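Local coordinates for nudix hydrolase DR_0079 (Deinococcus radiodurans, PDB 2O5F), which hydrolyses nucleoside tri- and diphosphates to monophosphates with magnesium as cofactor, with a marked preference for CDP and CTP, at residues R35-L41 with V66-V72; L97-A103 with C117-S123; E143-A147 with L159-R164. All coordinates share one frame; numbering follows the deposited sequence.

Read from the N terminus, the chain meets contact 1 first: strand 35-42 pairs with 68-71, closing a loop of 24 intervening residues just where the Nudix box begins. After helix 78-90, contact 2 closes the hairpin of strands 98-105 and 115-122. Contact 3 then packs helix 142-151 against helix 159-166. The three follow one another in series, none nested in or crossing another, yet they meet in space. Contacts 1 and 2 share one mixed sheet, in which strands 35-42 and 115-122 are neighbours. Contact 3 is joined to that sheet by helix 159-166, whose Leu162 touches Asn38 and Val66 of contact 1 and Val118 of contact 2.

Contact 1 (R35-L41 with V66-V72); sequences RVVNAFL and VSVGGAV
Ser67 sets its OG beside its own backbone N (chi1 -53°), and this rotation carries the hydroxyl to the amide of Leu41, which bonds to it with Leu41 N to Ser67 OG at 2.9 Å. The same oxygen is bonded to the carbonyl of Trp49, so the hydroxyl is held between the Leu41 amide and the Trp49 carbonyl. At the other end of the pairing, Val72 holds CG1 opposite its amide nitrogen (chi1 -179°), leaving CG2 turned onto the strand 35-41. There Val72 CG2 lies 3.5 Å from Arg35 O and 4.0 Å from Val37 CG1, the two valine side chains crossing at about a right angle. The amide of Val72 meets Arg35 O almost in a straight line (176° at the hydrogen).

The segments run antiparallel, with a classic beta bulge at the Ser67 end, where Ser67 and Val68 both face Ala39. Ala39 N reaches Val68 O at 2.8 Å in the carbonyl plane, whereas Val68 N returns to Ala39 O from above that carbonyl's plane. Gly69 to Val72 belong to the Nudix box, and a CB on Gly69 would run into Asn38 OD1. Gly69 N also bonds to the carboxylate of Glu89, a residue inferred to bind magnesium; the pairing thus brings the strand beside the probable metal site. Next along, Val37 CG2 sits only 3.2 Å from Gly70 O.

On the face of Val36 and Asn38, Val66 crosses Asn38 and Phe40. Its CG2 lies 3.4 Å from Asn38 OD1, while its CG1 reaches the Phe40 ring at CZ, 3.9 Å away. Leu162 of helix 159-166 packs over Asn38 and Val66, and on the reverse side Ala39 meets Phe82 and Val68 meets Leu90, both of the Nudix box helix 78-90.

Contact 2 (L97-A103 with C117-S123); sequences LSWRPLA and CVYELRS
Trp99 and Tyr119 form the dense part of this hairpin contact, their side chains side by side and pointing the same way. Trp99 has CG wedged between its own backbone N and carbonyl carbon (chi1 64°), which swings the indole along the strand until CZ3 comes 3.6 Å from Tyr119 CD1. The two rings meet obliquely, with planes 79° apart. At the base of the indole, Leu121 CD1 closes on Trp99 CB at 3.5 Å. A serine in place of Trp99 would probably open a gap beside Tyr119 CD1 and Leu121 CD1 and leave Phe82 without its edge-to-face partner. Pro101 continues the apolar row, laying CG near Tyr119 CE1.

Further along, a classic beta bulge sets both Leu102 and Ala103 opposite Val118. Val118 O takes two amides, Leu102 N at 2.6 Å and Ala103 N at 3.1 Å, while Val118 N returns a nearly straight bond to Ala103 O.

The looser, more exposed side carries Arg100. Its extended chain runs alongside that of Glu120 and places NH1 2.8 Å from Glu120 OE1, a salt bridge whose hydrogen bond is weak and bent; the guanidinium and carboxylate planes stand 71° apart. The carboxylate has two further partners: Arg42 in a salt bridge with OE1, and the hydroxyl of Tyr167, its strongest polar partner, at OE2.

Strand 98-105 is one of the two outermost strands of its sheet in this chain; strand 115-122 continues the sheet into 35-42. Phe82 of helix 78-90 stacks on Tyr119 and meets Trp99 edge-to-face, whereas Val118, on the other face, packs on helix 159-166, which Leu102 also touches.

Contact 3 (E143-A147 with L159-R164); sequences EHLLA and LAELVR
Leu146 is directed at the facing helix, where it meets Ala160, Val163 and Arg164. Its CG stands beside the backbone N (chi1 -71°); CD1, anti to CA, reaches Arg164 CG and Val163 CG1, while CD2 is turned to Ala160 and the guanidinium. CD2 comes 3.8 Å from the carbonyl O of Ala160, and CG reaches Val163 CG1 at 4.0 Å, the leucine and valine meeting tip to tip.

Arg164 crosses the same leucine obliquely. Its chain is extended from CG to NE, and only at the last torsion (chi4 89°) does the guanidinium turn out of line with the chain, bringing one face over Leu146 CD2, which sits toward the rim; the nearest pair is Arg164 NH1 and Leu146 CD2 at 3.6 Å. The polar contact is made at the edge instead. A water lying in the guanidinium plane accepts from Arg164 NH1 at 3.2 Å and donates to Leu146 O at 2.8 Å, bridging segments 143-147 and 159-164, between which there is no direct hydrogen bond.

Leu145 takes the other course, with CG opposite the backbone N, and its branches divide the work: CD2 touches Val163 CG2 at 3.8 Å, while CD1 turns to Leu159 CD2. Val163 thereby gives one methyl to each leucine.

The helical segments run roughly antiparallel, at 150°, with axes 10.2 Å apart at closest approach. Helix 159-166 is the inner of the two: Leu159 and Val163 also pack on Phe40 of strand 35-42, and Leu162 spans that strand and 115-122, so helix 142-151 lies against the flank of a helix already seated on the central sheet.

Contact 1 (R35-L41 with V66-V72)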
loop_
_atom_site.group_PDB
_atom_site.type_symbol
_atom_site.label_atom_id
_atom_site.label_comp_id
_atom_site.label_asym_id
_atom_site.label_seq_id
_atom_site.Cartn_x
_atom_site.Cartn_y
_atom_site.Cartn_z
ATOM N N ARG A 35 4.737 -7.257 -8.322
ATOM C CA ARG A 35 4.085 -7.305 -7.015
ATOM C C ARG A 35 4.359 -6.075 -6.145
ATOM O O ARG A 35 5.466 -5.531 -6.133
ATOM C CB ARG A 35 4.531 -8.576 -6.267
ATOM C CG ARG A 35 4.501 -9.824 -7.148
ATOM C CD ARG A 35 4.436 -11.159 -6.396
ATOM N NE ARG A 35 5.709 -11.598 -5.852
ATOM C CZ ARG A 35 6.044 -12.871 -5.634
ATOM N NH1 ARG A 35 5.203 -13.867 -5.911
ATOM N NH2 ARG A 35 7.236 -13.150 -5.137
ATOM N N VAL A 36 3.329 -5.631 -5.434
ATOM C CA VAL A 36 3.447 -4.500 -4.522
ATOM C C VAL A 36 2.759 -4.875 -3.212
ATOM O O VAL A 36 2.040 -5.871 -3.143
ATOM C CB VAL A 36 2.762 -3.221 -5.081
ATOM C CG1 VAL A 36 3.423 -2.807 -6.394
ATOM C CG2 VAL A 36 1.267 -3.464 -5.284
ATOM N N VAL A 37 2.999 -4.089 -2.173
ATOM C CA VAL A 37 2.351 -4.320 -0.889
ATOM C C VAL A 37 1.675 -3.004 -0.525
ATOM O O VAL A 37 2.144 -1.925 -0.898
ATOM C CB VAL A 37 3.360 -4.711 0.233
ATOM C CG1 VAL A 37 3.736 -6.184 0.120
ATOM C CG2 VAL A 37 4.612 -3.843 0.141
ATOM N N ASN A 38 0.559 -3.105 0.183
ATOM C CA ASN A 38 -0.187 -1.938 0.611
ATOM C C ASN A 38 -0.697 -2.262 2.004
ATOM O O ASN A 38 -0.995 -3.420 2.305
ATOM C CB ASN A 38 -1.364 -1.663 -0.332
ATOM C CG ASN A 38 -0.933 -0.998 -1.634
ATOM O OD1 ASN A 38 -0.357 0.083 -1.625
ATOM N ND2 ASN A 38 -1.212 -1.647 -2.755
ATOM N N ALA A 39 -0.766 -1.256 2.862
ATOM C CA ALA A 39 -1.262 -1.482 4.212
ATOM C C ALA A 39 -1.968 -0.251 4.727
ATOM O O ALA A 39 -1.695 0.869 4.298
ATOM C CB ALA A 39 -0.118 -1.859 5.148
ATOM N N PHE A 40 -2.898 -0.492 5.640
ATOM C CA PHE A 40 -3.666 0.553 6.268
ATOM C C PHE A 40 -3.425 0.461 7.762
ATOM O O PHE A 40 -3.414 -0.632 8.329
ATOM C CB PHE A 40 -5.159 0.365 5.994
ATOM C CG PHE A 40 -5.567 0.702 4.595
ATOM C CD1 PHE A 40 -5.566 2.020 4.159
ATOM C CD2 PHE A 40 -5.961 -0.297 3.710
ATOM C CE1 PHE A 40 -5.956 2.346 2.853
ATOM C CE2 PHE A 40 -6.351 0.018 2.400
ATOM C CZ PHE A 40 -6.347 1.346 1.977
ATOM N N LEU A 41 -3.207 1.609 8.381
ATOM C CA LEU A 41 -3.018 1.690 9.820
ATOM C C LEU A 41 -4.393 2.111 10.338
ATOM O O LEU A 41 -4.875 3.193 10.002
ATOM C CB LEU A 41 -1.982 2.766 10.146
ATOM C CG LEU A 41 -1.722 3.057 11.628
ATOM C CD1 LEU A 41 -1.044 1.852 12.271
ATOM C CD2 LEU A 41 -0.835 4.289 11.761
ATOM N N VAL A 66 -2.237 5.133 0.553
ATOM C CA VAL A 66 -2.375 4.131 1.607
ATOM C C VAL A 66 -1.370 4.520 2.690
ATOM O O VAL A 66 -0.417 5.269 2.433
ATOM C CB VAL A 66 -2.017 2.693 1.110
ATOM C CG1 VAL A 66 -3.067 2.189 0.133
ATOM C CG2 VAL A 66 -0.639 2.704 0.443
ATOM N N SER A 67 -1.570 4.002 3.898
ATOM C CA SER A 67 -0.670 4.291 5.015
ATOM C C SER A 67 0.770 3.887 4.699
ATOM O O SER A 67 1.711 4.638 4.969
ATOM C CB SER A 67 -1.128 3.539 6.267
ATOM O OG SER A 67 -2.502 3.804 6.556
ATOM N N VAL A 68 0.924 2.689 4.139
ATOM C CA VAL A 68 2.240 2.140 3.785
ATOM C C VAL A 68 2.104 1.420 2.448
ATOM O O VAL A 68 1.208 0.601 2.275
ATOM C CB VAL A 68 2.718 1.072 4.799
ATOM C CG1 VAL A 68 4.189 0.771 4.569
ATOM C CG2 VAL A 68 2.460 1.528 6.215
ATOM N N GLY A 69 2.994 1.705 1.505
ATOM C CA GLY A 69 2.898 1.026 0.226
ATOM C C GLY A 69 4.151 1.103 -0.616
ATOM O O GLY A 69 4.863 2.103 -0.590
ATOM N N GLY A 70 4.422 0.043 -1.371
ATOM C CA GLY A 70 5.598 0.046 -2.221
ATOM C C GLY A 70 5.782 -1.259 -2.960
ATOM O O GLY A 70 5.161 -2.270 -2.626
ATOM N N ALA A 71 6.655 -1.240 -3.963
ATOM C CA ALA A 71 6.926 -2.425 -4.754
ATOM C C ALA A 71 7.763 -3.437 -3.981
ATOM O O ALA A 71 8.604 -3.066 -3.165
ATOM C CB ALA A 71 7.646 -2.032 -6.046
ATOM N N VAL A 72 7.520 -4.716 -4.243
ATOM C CA VAL A 72 8.265 -5.792 -3.600
ATOM C C VAL A 72 9.541 -5.992 -4.420
ATOM O O VAL A 72 9.482 -6.136 -5.645
ATOM C CB VAL A 72 7.473 -7.119 -3.613
ATOM C CG1 VAL A 72 8.264 -8.206 -2.908
ATOM C CG2 VAL A 72 6.116 -6.929 -2.956
#

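Contact 2 (L97-A103 with C117-S123)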
loop_
_atom_site.group_PDB
_atom_site.type_symbol
_atom_site.label_atom_id
_atom_site.label_comp_id
_atom_site.label_asym_id
_atom_site.label_seq_id
_atom_site.Cartn_x
_atom_site.Cartn_y
_atom_site.Cartn_z
ATOM N N LEU A 97 3.953 -4.141 16.658
ATOM C CA LEU A 97 2.526 -3.859 16.688
ATOM C C LEU A 97 1.729 -5.058 16.193
ATOM O O LEU A 97 2.294 -6.051 15.736
ATOM C CB LEU A 97 2.213 -2.645 15.810
ATOM C CG LEU A 97 3.000 -1.358 16.074
ATOM C CD1 LEU A 97 2.484 -0.269 15.146
ATOM C CD2 LEU A 97 2.851 -0.933 17.525
ATOM N N SER A 98 0.410 -4.962 16.291
ATOM C CA SER A 98 -0.459 -6.030 15.825
ATOM C C SER A 98 -0.817 -5.767 14.360
ATOM O O SER A 98 -1.203 -4.654 14.004
ATOM C CB SER A 98 -1.732 -6.074 16.675
ATOM O OG SER A 98 -2.707 -6.924 16.090
ATOM N N TRP A 99 -0.666 -6.787 13.515
ATOM C CA TRP A 99 -0.991 -6.676 12.092
ATOM C C TRP A 99 -1.410 -8.022 11.522
ATOM O O TRP A 99 -1.191 -9.070 12.128
ATOM C CB TRP A 99 0.200 -6.158 11.275
ATOM C CG TRP A 99 1.392 -7.072 11.267
ATOM C CD1 TRP A 99 2.401 -7.101 12.181
ATOM C CD2 TRP A 99 1.705 -8.087 10.293
ATOM N NE1 TRP A 99 3.320 -8.056 11.840
ATOM C CE2 TRP A 99 2.922 -8.676 10.686
ATOM C CE3 TRP A 99 1.073 -8.547 9.128
ATOM C CZ2 TRP A 99 3.530 -9.711 9.961
ATOM C CZ3 TRP A 99 1.678 -9.577 8.401
ATOM C CH2 TRP A 99 2.899 -10.146 8.826
ATOM N N ARG A 100 -2.012 -7.995 10.343
ATOM C CA ARG A 100 -2.435 -9.231 9.716
ATOM C C ARG A 100 -2.769 -9.003 8.257
ATOM O O ARG A 100 -3.066 -7.879 7.844
ATOM C CB ARG A 100 -3.672 -9.794 10.422
ATOM C CG ARG A 100 -4.936 -8.989 10.183
ATOM C CD ARG A 100 -6.168 -9.756 10.636
ATOM N NE ARG A 100 -7.406 -9.097 10.231
ATOM C CZ ARG A 100 -7.824 -7.927 10.704
ATOM N NH1 ARG A 100 -7.102 -7.279 11.608
ATOM N NH2 ARG A 100 -8.964 -7.406 10.270
ATOM N N PRO A 101 -2.693 -10.067 7.449
ATOM C CA PRO A 101 -3.012 -9.948 6.030
ATOM C C PRO A 101 -4.499 -9.624 5.945
ATOM O O PRO A 101 -5.326 -10.313 6.542
ATOM C CB PRO A 101 -2.700 -11.338 5.493
ATOM C CG PRO A 101 -1.576 -11.787 6.370
ATOM C CD PRO A 101 -2.060 -11.367 7.737
ATOM N N LEU A 102 -4.839 -8.569 5.220
ATOM C CA LEU A 102 -6.235 -8.190 5.092
ATOM C C LEU A 102 -6.833 -8.860 3.857
ATOM O O LEU A 102 -7.946 -9.391 3.895
ATOM C CB LEU A 102 -6.348 -6.669 4.987
ATOM C CG LEU A 102 -7.698 -6.022 5.304
ATOM C CD1 LEU A 102 -8.104 -6.343 6.740
ATOM C CD2 LEU A 102 -7.590 -4.515 5.111
ATOM N N ALA A 103 -6.080 -8.846 2.765
ATOM C CA ALA A 103 -6.535 -9.447 1.524
ATOM C C ALA A 103 -5.411 -9.525 0.508
ATOM O O ALA A 103 -4.352 -8.929 0.689
ATOM C CB ALA A 103 -7.695 -8.637 0.945
ATOM N N CYS A 117 -0.598 -7.863 -1.699
ATOM C CA CYS A 117 -1.103 -8.340 -0.441
ATOM C C CYS A 117 -1.357 -7.028 0.282
ATOM O O CYS A 117 -0.513 -6.120 0.255
ATOM C CB CYS A 117 -0.073 -9.160 0.325
ATOM S SG CYS A 117 -0.764 -9.861 1.835
ATOM N N VAL A 118 -2.530 -6.927 0.894
ATOM C CA VAL A 118 -2.923 -5.742 1.642
ATOM C C VAL A 118 -2.946 -6.171 3.105
ATOM O O VAL A 118 -3.489 -7.222 3.443
ATOM C CB VAL A 118 -4.330 -5.250 1.229
ATOM C CG1 VAL A 118 -4.620 -3.889 1.857
ATOM C CG2 VAL A 118 -4.429 -5.170 -0.287
ATOM N N TYR A 119 -2.335 -5.362 3.959
ATOM C CA TYR A 119 -2.259 -5.654 5.385
ATOM C C TYR A 119 -2.973 -4.594 6.196
ATOM O O TYR A 119 -3.241 -3.498 5.708
ATOM C CB TYR A 119 -0.800 -5.667 5.829
ATOM C CG TYR A 119 0.055 -6.670 5.116
ATOM C CD1 TYR A 119 0.089 -8.004 5.530
ATOM C CD2 TYR A 119 0.836 -6.294 4.021
ATOM C CE1 TYR A 119 0.885 -8.933 4.876
ATOM C CE2 TYR A 119 1.632 -7.219 3.361
ATOM C CZ TYR A 119 1.653 -8.532 3.793
ATOM O OH TYR A 119 2.452 -9.446 3.143
ATOM N N GLU A 120 -3.280 -4.925 7.443
ATOM C CA GLU A 120 -3.896 -3.956 8.332
ATOM C C GLU A 120 -3.023 -3.906 9.582
ATOM O O GLU A 120 -2.756 -4.936 10.202
ATOM C CB GLU A 120 -5.326 -4.355 8.705
ATOM C CG GLU A 120 -5.978 -3.366 9.660
ATOM C CD GLU A 120 -7.415 -3.714 9.991
ATOM O OE1 GLU A 120 -7.634 -4.735 10.680
ATOM O OE2 GLU A 120 -8.319 -2.971 9.548
ATOM N N LEU A 121 -2.557 -2.709 9.921
ATOM C CA LEU A 121 -1.718 -2.488 11.093
ATOM C C LEU A 121 -2.626 -1.832 12.131
ATOM O O LEU A 121 -3.410 -0.944 11.795
ATOM C CB LEU A 121 -0.562 -1.544 10.733
ATOM C CG LEU A 121 0.753 -1.596 11.518
ATOM C CD1 LEU A 121 1.459 -2.913 11.216
ATOM C CD2 LEU A 121 1.655 -0.423 11.109
ATOM N N ARG A 122 -2.539 -2.272 13.385
ATOM C CA ARG A 122 -3.372 -1.700 14.443
ATOM C C ARG A 122 -2.570 -0.818 15.401
ATOM O O ARG A 122 -1.596 -1.270 16.004
ATOM C CB ARG A 122 -4.059 -2.814 15.249
ATOM C CG ARG A 122 -4.911 -3.784 14.440
ATOM C CD ARG A 122 -5.891 -3.046 13.541
ATOM N NE ARG A 122 -6.654 -2.045 14.277
ATOM C CZ ARG A 122 -7.639 -2.326 15.122
ATOM N NH1 ARG A 122 -7.991 -3.588 15.338
ATOM N NH2 ARG A 122 -8.263 -1.346 15.759
ATOM N N SER A 123 -2.997 0.435 15.542
ATOM C CA SER A 123 -2.345 1.378 16.436
ATOM C C SER A 123 -3.157 2.649 16.602
ATOM O O SER A 123 -3.778 3.126 15.649
ATOM C CB SER A 123 -0.960 1.766 15.921
ATOM O OG SER A 123 -0.337 2.685 16.811
#

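Contact 3 (E143-A147 with L159-R164)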
loop_
_atom_site.group_PDB
_atom_site.type_symbol
_atom_site.label_atom_id
_atom_site.label_comp_id
_atom_site.label_asym_id
_atom_site.label_seq_id
_atom_site.Cartn_x
_atom_site.Cartn_y
_atom_site.Cartn_z
ATOM N N GLU A 143 -15.459 6.497 4.974
ATOM C CA GLU A 143 -16.537 7.268 4.347
ATOM C C GLU A 143 -16.066 8.646 3.887
ATOM O O GLU A 143 -16.322 9.065 2.750
ATOM C CB GLU A 143 -17.692 7.448 5.334
ATOM C CG GLU A 143 -18.863 8.233 4.763
ATOM C CD GLU A 143 -19.885 8.611 5.818
ATOM O OE1 GLU A 143 -19.604 9.523 6.626
ATOM O OE2 GLU A 143 -20.968 7.988 5.843
ATOM N N HIS A 144 -15.394 9.360 4.783
ATOM C CA HIS A 144 -14.877 10.692 4.473
ATOM C C HIS A 144 -13.783 10.615 3.406
ATOM O O HIS A 144 -13.711 11.459 2.511
ATOM C CB HIS A 144 -14.314 11.354 5.738
ATOM C CG HIS A 144 -15.361 11.895 6.661
ATOM N ND1 HIS A 144 -15.079 12.326 7.937
ATOM C CD2 HIS A 144 -16.694 12.084 6.487
ATOM C CE1 HIS A 144 -16.189 12.755 8.513
ATOM N NE2 HIS A 144 -17.181 12.618 7.655
ATOM N N LEU A 145 -12.930 9.603 3.506
ATOM C CA LEU A 145 -11.853 9.443 2.536
ATOM C C LEU A 145 -12.420 9.226 1.134
ATOM O O LEU A 145 -12.015 9.891 0.173
ATOM C CB LEU A 145 -10.965 8.255 2.908
ATOM C CG LEU A 145 -9.889 7.878 1.882
ATOM C CD1 LEU A 145 -8.966 9.079 1.628
ATOM C CD2 LEU A 145 -9.075 6.686 2.404
ATOM N N LEU A 146 -13.345 8.280 1.016
ATOM C CA LEU A 146 -13.960 7.985 -0.278
ATOM C C LEU A 146 -14.692 9.217 -0.826
ATOM O O LEU A 146 -14.684 9.479 -2.043
ATOM C CB LEU A 146 -14.925 6.799 -0.141
ATOM C CG LEU A 146 -14.235 5.446 0.077
ATOM C CD1 LEU A 146 -15.274 4.341 0.279
ATOM C CD2 LEU A 146 -13.371 5.136 -1.152
ATOM N N ALA A 147 -15.325 9.977 0.065
ATOM C CA ALA A 147 -16.026 11.187 -0.358
ATOM C C ALA A 147 -15.050 12.180 -1.017
ATOM O O ALA A 147 -15.360 12.749 -2.058
ATOM C CB ALA A 147 -16.728 11.842 0.833
ATOM N N LEU A 159 -6.170 3.675 -4.339
ATOM C CA LEU A 159 -6.616 3.916 -2.973
ATOM C C LEU A 159 -8.109 3.679 -2.773
ATOM O O LEU A 159 -8.493 2.918 -1.896
ATOM C CB LEU A 159 -6.246 5.337 -2.542
ATOM C CG LEU A 159 -6.650 5.736 -1.122
ATOM C CD1 LEU A 159 -6.084 4.740 -0.107
ATOM C CD2 LEU A 159 -6.139 7.141 -0.837
ATOM N N ALA A 160 -8.943 4.320 -3.587
ATOM C CA ALA A 160 -10.385 4.165 -3.460
ATOM C C ALA A 160 -10.822 2.703 -3.553
ATOM O O ALA A 160 -11.577 2.225 -2.702
ATOM C CB ALA A 160 -11.109 4.997 -4.516
ATOM N N GLU A 161 -10.348 1.993 -4.577
ATOM C CA GLU A 161 -10.713 0.588 -4.763
ATOM C C GLU A 161 -10.252 -0.287 -3.590
ATOM O O GLU A 161 -10.978 -1.190 -3.167
ATOM C CB GLU A 161 -10.144 0.053 -6.092
ATOM C CG GLU A 161 -10.388 -1.448 -6.329
ATOM C CD GLU A 161 -10.141 -1.892 -7.778
ATOM O OE1 GLU A 161 -9.477 -1.162 -8.538
ATOM O OE2 GLU A 161 -10.605 -2.984 -8.159
ATOM N N LEU A 162 -9.057 -0.025 -3.063
ATOM C CA LEU A 162 -8.565 -0.811 -1.928
ATOM C C LEU A 162 -9.440 -0.611 -0.697
ATOM O O LEU A 162 -9.729 -1.566 0.043
ATOM C CB LEU A 162 -7.123 -0.432 -1.581
ATOM C CG LEU A 162 -6.048 -0.999 -2.509
ATOM C CD1 LEU A 162 -4.675 -0.507 -2.055
ATOM C CD2 LEU A 162 -6.097 -2.539 -2.467
ATOM N N VAL A 163 -9.859 0.630 -0.469
ATOM C CA VAL A 163 -10.707 0.934 0.679
ATOM C C VAL A 163 -12.062 0.251 0.535
ATOM O O VAL A 163 -12.573 -0.345 1.489
ATOM C CB VAL A 163 -10.917 2.455 0.837
ATOM C CG1 VAL A 163 -11.990 2.738 1.892
ATOM C CG2 VAL A 163 -9.610 3.111 1.235
ATOM N N ARG A 164 -12.646 0.332 -0.656
ATOM C CA ARG A 164 -13.937 -0.295 -0.894
ATOM C C ARG A 164 -13.865 -1.821 -0.825
ATOM O O ARG A 164 -14.736 -2.461 -0.233
ATOM C CB ARG A 164 -14.511 0.135 -2.250
ATOM C CG ARG A 164 -15.001 1.574 -2.280
ATOM C CD ARG A 164 -15.884 1.839 -3.487
ATOM N NE ARG A 164 -16.679 3.052 -3.303
ATOM C CZ ARG A 164 -16.277 4.271 -3.641
ATOM N NH1 ARG A 164 -15.085 4.453 -4.194
ATOM N NH2 ARG A 164 -17.063 5.313 -3.409
HETATM O O HOH W 1 -14.607 7.619 -4.152
#